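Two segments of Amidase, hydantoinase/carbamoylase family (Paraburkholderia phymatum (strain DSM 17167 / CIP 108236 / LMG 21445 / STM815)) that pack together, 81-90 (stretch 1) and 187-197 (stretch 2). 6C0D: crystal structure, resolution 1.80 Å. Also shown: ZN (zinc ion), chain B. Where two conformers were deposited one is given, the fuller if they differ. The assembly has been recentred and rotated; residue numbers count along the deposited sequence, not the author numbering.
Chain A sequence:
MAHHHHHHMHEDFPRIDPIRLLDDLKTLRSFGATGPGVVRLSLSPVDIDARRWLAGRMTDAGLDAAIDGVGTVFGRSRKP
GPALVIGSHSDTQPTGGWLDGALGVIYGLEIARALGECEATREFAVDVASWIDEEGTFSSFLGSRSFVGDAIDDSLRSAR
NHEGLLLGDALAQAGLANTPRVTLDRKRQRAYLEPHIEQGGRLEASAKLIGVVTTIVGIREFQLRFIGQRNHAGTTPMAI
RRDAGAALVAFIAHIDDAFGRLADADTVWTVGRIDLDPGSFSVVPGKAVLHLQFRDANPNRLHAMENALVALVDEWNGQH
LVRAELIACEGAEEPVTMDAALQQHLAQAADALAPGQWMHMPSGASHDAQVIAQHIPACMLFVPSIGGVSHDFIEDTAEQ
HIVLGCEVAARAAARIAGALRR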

# COMPACT_ATOMS: atom_id res chain seq x y z
N GLY A 81 -21.56 32.26 42.81
CA GLY A 81 -21.47 33.08 41.63
C GLY A 81 -21.01 32.35 40.39
O GLY A 81 -20.86 31.12 40.38
N PRO A 82 -20.75 33.09 39.31
CA PRO A 82 -20.40 32.45 38.03
C PRO A 82 -19.01 31.84 38.07
O PRO A 82 -18.10 32.38 38.70
CB PRO A 82 -20.46 33.60 37.02
CG PRO A 82 -20.18 34.83 37.84
CD PRO A 82 -20.80 34.56 39.20
N ALA A 83 -18.85 30.75 37.32
CA ALA A 83 -17.64 29.95 37.38
C ALA A 83 -16.96 29.88 36.02
O ALA A 83 -17.61 29.84 34.97
CB ALA A 83 -17.94 28.52 37.87
N LEU A 84 -15.64 29.86 36.06
CA LEU A 84 -14.80 29.53 34.93
C LEU A 84 -14.32 28.09 35.10
O LEU A 84 -13.78 27.75 36.15
CB LEU A 84 -13.61 30.49 34.87
CG LEU A 84 -12.45 30.10 33.94
CD1 LEU A 84 -12.92 30.15 32.50
CD2 LEU A 84 -11.31 31.10 34.16
N VAL A 85 -14.49 27.26 34.07
CA VAL A 85 -14.02 25.88 34.08
C VAL A 85 -12.71 25.82 33.31
O VAL A 85 -12.63 26.32 32.18
CB VAL A 85 -15.06 24.93 33.45
CG1 VAL A 85 -14.58 23.46 33.51
CG2 VAL A 85 -16.44 25.08 34.11
N ILE A 86 -11.66 25.25 33.90
CA ILE A 86 -10.37 25.10 33.22
C ILE A 86 -10.02 23.63 33.23
O ILE A 86 -10.06 22.99 34.28
CB ILE A 86 -9.25 25.92 33.90
CG1 ILE A 86 -9.72 27.35 34.18
CG2 ILE A 86 -7.97 25.87 33.03
CD1 ILE A 86 -8.71 28.17 34.99
N GLY A 87 -9.65 23.09 32.08
CA GLY A 87 -9.27 21.69 32.11
C GLY A 87 -8.76 21.19 30.78
O GLY A 87 -8.47 21.96 29.87
N SER A 88 -8.64 19.87 30.71
CA SER A 88 -8.24 19.16 29.51
C SER A 88 -8.51 17.69 29.78
O SER A 88 -9.50 17.37 30.43
CB SER A 88 -6.77 19.42 29.15
OG SER A 88 -6.48 18.94 27.86
N HIS A 89 -7.64 16.79 29.30
CA HIS A 89 -7.79 15.36 29.55
C HIS A 89 -6.49 14.81 30.12
O HIS A 89 -5.42 15.37 29.90
CB HIS A 89 -8.14 14.60 28.26
CG HIS A 89 -7.10 14.75 27.18
ND1 HIS A 89 -6.16 13.78 26.91
CD2 HIS A 89 -6.84 15.78 26.34
CE1 HIS A 89 -5.38 14.19 25.92
NE2 HIS A 89 -5.77 15.40 25.56
N SER A 90 -6.56 13.70 30.86
CA SER A 90 -5.33 13.09 31.35
C SER A 90 -5.14 11.65 30.87
O SER A 90 -4.18 11.00 31.29
CB SER A 90 -5.27 13.16 32.88
OG SER A 90 -6.39 12.49 33.47
N LYS A 187 -26.39 27.99 33.93
CA LYS A 187 -26.57 29.23 34.69
C LYS A 187 -25.30 29.59 35.48
O LYS A 187 -25.00 30.77 35.64
CB LYS A 187 -27.76 29.11 35.64
N ARG A 188 -24.56 28.59 35.95
CA ARG A 188 -23.38 28.80 36.80
C ARG A 188 -22.07 28.84 36.01
O ARG A 188 -21.26 29.75 36.22
CB ARG A 188 -23.32 27.71 37.87
CG ARG A 188 -22.04 27.68 38.71
CD ARG A 188 -22.10 26.63 39.83
NE ARG A 188 -20.83 26.69 40.53
CZ ARG A 188 -19.71 26.10 40.10
NH1 ARG A 188 -18.57 26.28 40.76
NH2 ARG A 188 -19.73 25.34 39.01
N GLN A 189 -21.82 27.86 35.14
CA GLN A 189 -20.55 27.72 34.43
C GLN A 189 -20.62 28.51 33.13
O GLN A 189 -21.31 28.11 32.18
CB GLN A 189 -20.26 26.23 34.19
CG GLN A 189 -19.97 25.53 35.53
CD GLN A 189 -20.20 24.03 35.50
OE1 GLN A 189 -21.16 23.56 34.91
NE2 GLN A 189 -19.31 23.28 36.16
N ARG A 190 -19.90 29.63 33.07
CA ARG A 190 -20.12 30.57 31.98
C ARG A 190 -18.97 30.65 30.99
O ARG A 190 -19.11 31.33 29.97
CB ARG A 190 -20.40 31.97 32.52
CG ARG A 190 -21.71 32.08 33.31
CD ARG A 190 -22.91 31.60 32.52
NE ARG A 190 -23.01 32.20 31.19
CZ ARG A 190 -23.18 31.51 30.07
NH1 ARG A 190 -23.28 30.19 30.11
NH2 ARG A 190 -23.27 32.14 28.90
N ALA A 191 -17.86 29.95 31.24
CA ALA A 191 -16.73 30.00 30.32
C ALA A 191 -15.85 28.79 30.56
O ALA A 191 -15.82 28.25 31.67
CB ALA A 191 -15.90 31.28 30.51
N TYR A 192 -15.15 28.36 29.50
CA TYR A 192 -14.25 27.21 29.56
C TYR A 192 -12.92 27.59 28.93
O TYR A 192 -12.90 28.16 27.83
CB TYR A 192 -14.87 25.99 28.83
CG TYR A 192 -13.94 24.80 28.70
CD1 TYR A 192 -13.43 24.42 27.46
CD2 TYR A 192 -13.59 24.05 29.81
CE1 TYR A 192 -12.57 23.31 27.34
CE2 TYR A 192 -12.73 22.96 29.72
CZ TYR A 192 -12.24 22.60 28.47
OH TYR A 192 -11.42 21.50 28.37
N LEU A 193 -11.81 27.28 29.61
CA LEU A 193 -10.47 27.52 29.06
C LEU A 193 -9.71 26.20 29.02
O LEU A 193 -9.59 25.52 30.05
CB LEU A 193 -9.72 28.54 29.94
CG LEU A 193 -8.18 28.63 29.82
CD1 LEU A 193 -7.73 28.99 28.41
CD2 LEU A 193 -7.63 29.61 30.86
N GLU A 194 -9.20 25.82 27.85
CA GLU A 194 -8.37 24.61 27.73
C GLU A 194 -6.97 24.95 27.25
O GLU A 194 -6.75 25.14 26.04
CB GLU A 194 -9.01 23.58 26.78
CG GLU A 194 -8.14 22.30 26.71
CD GLU A 194 -8.88 21.09 26.16
OE1 GLU A 194 -10.09 21.19 25.87
OE2 GLU A 194 -8.22 20.03 26.02
N PRO A 195 -5.97 24.99 28.13
CA PRO A 195 -4.58 25.08 27.66
C PRO A 195 -4.15 23.75 27.07
O PRO A 195 -4.58 22.69 27.53
CB PRO A 195 -3.78 25.40 28.93
CG PRO A 195 -4.85 25.74 30.02
CD PRO A 195 -6.04 24.92 29.60
N HIS A 196 -3.29 23.79 26.06
CA HIS A 196 -2.83 22.54 25.44
C HIS A 196 -1.48 22.78 24.76
O HIS A 196 -1.20 23.89 24.31
CB HIS A 196 -3.88 22.07 24.41
CG HIS A 196 -3.84 20.60 24.11
ND1 HIS A 196 -2.88 20.02 23.30
CD2 HIS A 196 -4.67 19.59 24.48
CE1 HIS A 196 -3.11 18.72 23.20
NE2 HIS A 196 -4.18 18.44 23.91
N ILE A 197 -0.66 21.72 24.65
CA ILE A 197 0.56 21.84 23.86
C ILE A 197 0.20 21.81 22.38
O ILE A 197 -0.86 21.33 21.98
CB ILE A 197 1.56 20.71 24.19
CG1 ILE A 197 0.92 19.36 23.85
CG2 ILE A 197 2.01 20.77 25.62
CD1 ILE A 197 1.93 18.24 23.63
ZN ZN B . -4.96 16.43 23.97
O HOH W 1 -20.45 29.03 41.91
O HOH W 2 -3.87 20.16 27.78
O HOH W 3 -5.00 15.34 22.16
O HOH W 4 -6.88 17.45 23.40

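The strand that contains A83 to I86 runs parallel to the strand through Q189 to L193 as its neighbour in a sheet, their axes 23° apart and 4.7 Å at closest approach, burying 769 Å² between the stretches. The backbone ladder alternates from one strand to the other: A83 N donates to R188 O (2.8 Å), R190 N to A83 O (3.0 Å), V85 N to A191 O (2.9 Å, nearly straight at 178°), L193 N to V85 O (2.9 Å) and G87 N to L193 O (3.2 Å). A83 and V85 use both their N and O here, whereas the alternate residues L84 and I86 turn these groups away from this partner. CA-H...O contacts reinforce the ladder, as from Y192 CA to V85 O (3.2 Å).

The strand side chains divide between two faces. On one, L84 CD1 reaches the methyl carbon A191 CB (3.8 Å), while I86 CG2 packs against L193 CG (4.2 Å); these apolar residues suit a buried face. On the other, which carries A83, V85, Q189 and Y192, V85 CG1 meets Y192 CD2 (3.9 Å). I86 CG2 also touches P195 CD (4.0 Å), and A83 CB lies over one face of the R188 guanidinium, 3.7 Å from R188 NH1. At the more exposed end, water 1 joins G81 O (2.6 Å) to R188 NE (2.7 Å).

G87 has no side chain, and the Y192 ring extends alongside its backbone. Y192 OH donates to E194 OE1 (2.8 Å), and S88 OG donates to E194 OE2 (2.8 Å), so the buried carboxylate receives a hydroxyl on each oxygen. Water 2 links S88 OG (2.9 Å) to P195 O (2.6 Å). Finally, H89 NE2 and H196 NE2 each bind zinc at 2.1 Å, bringing their rings rim to rim; H196 ND1 donates to I197 O (2.7 Å), leaving NE2 free for the metal.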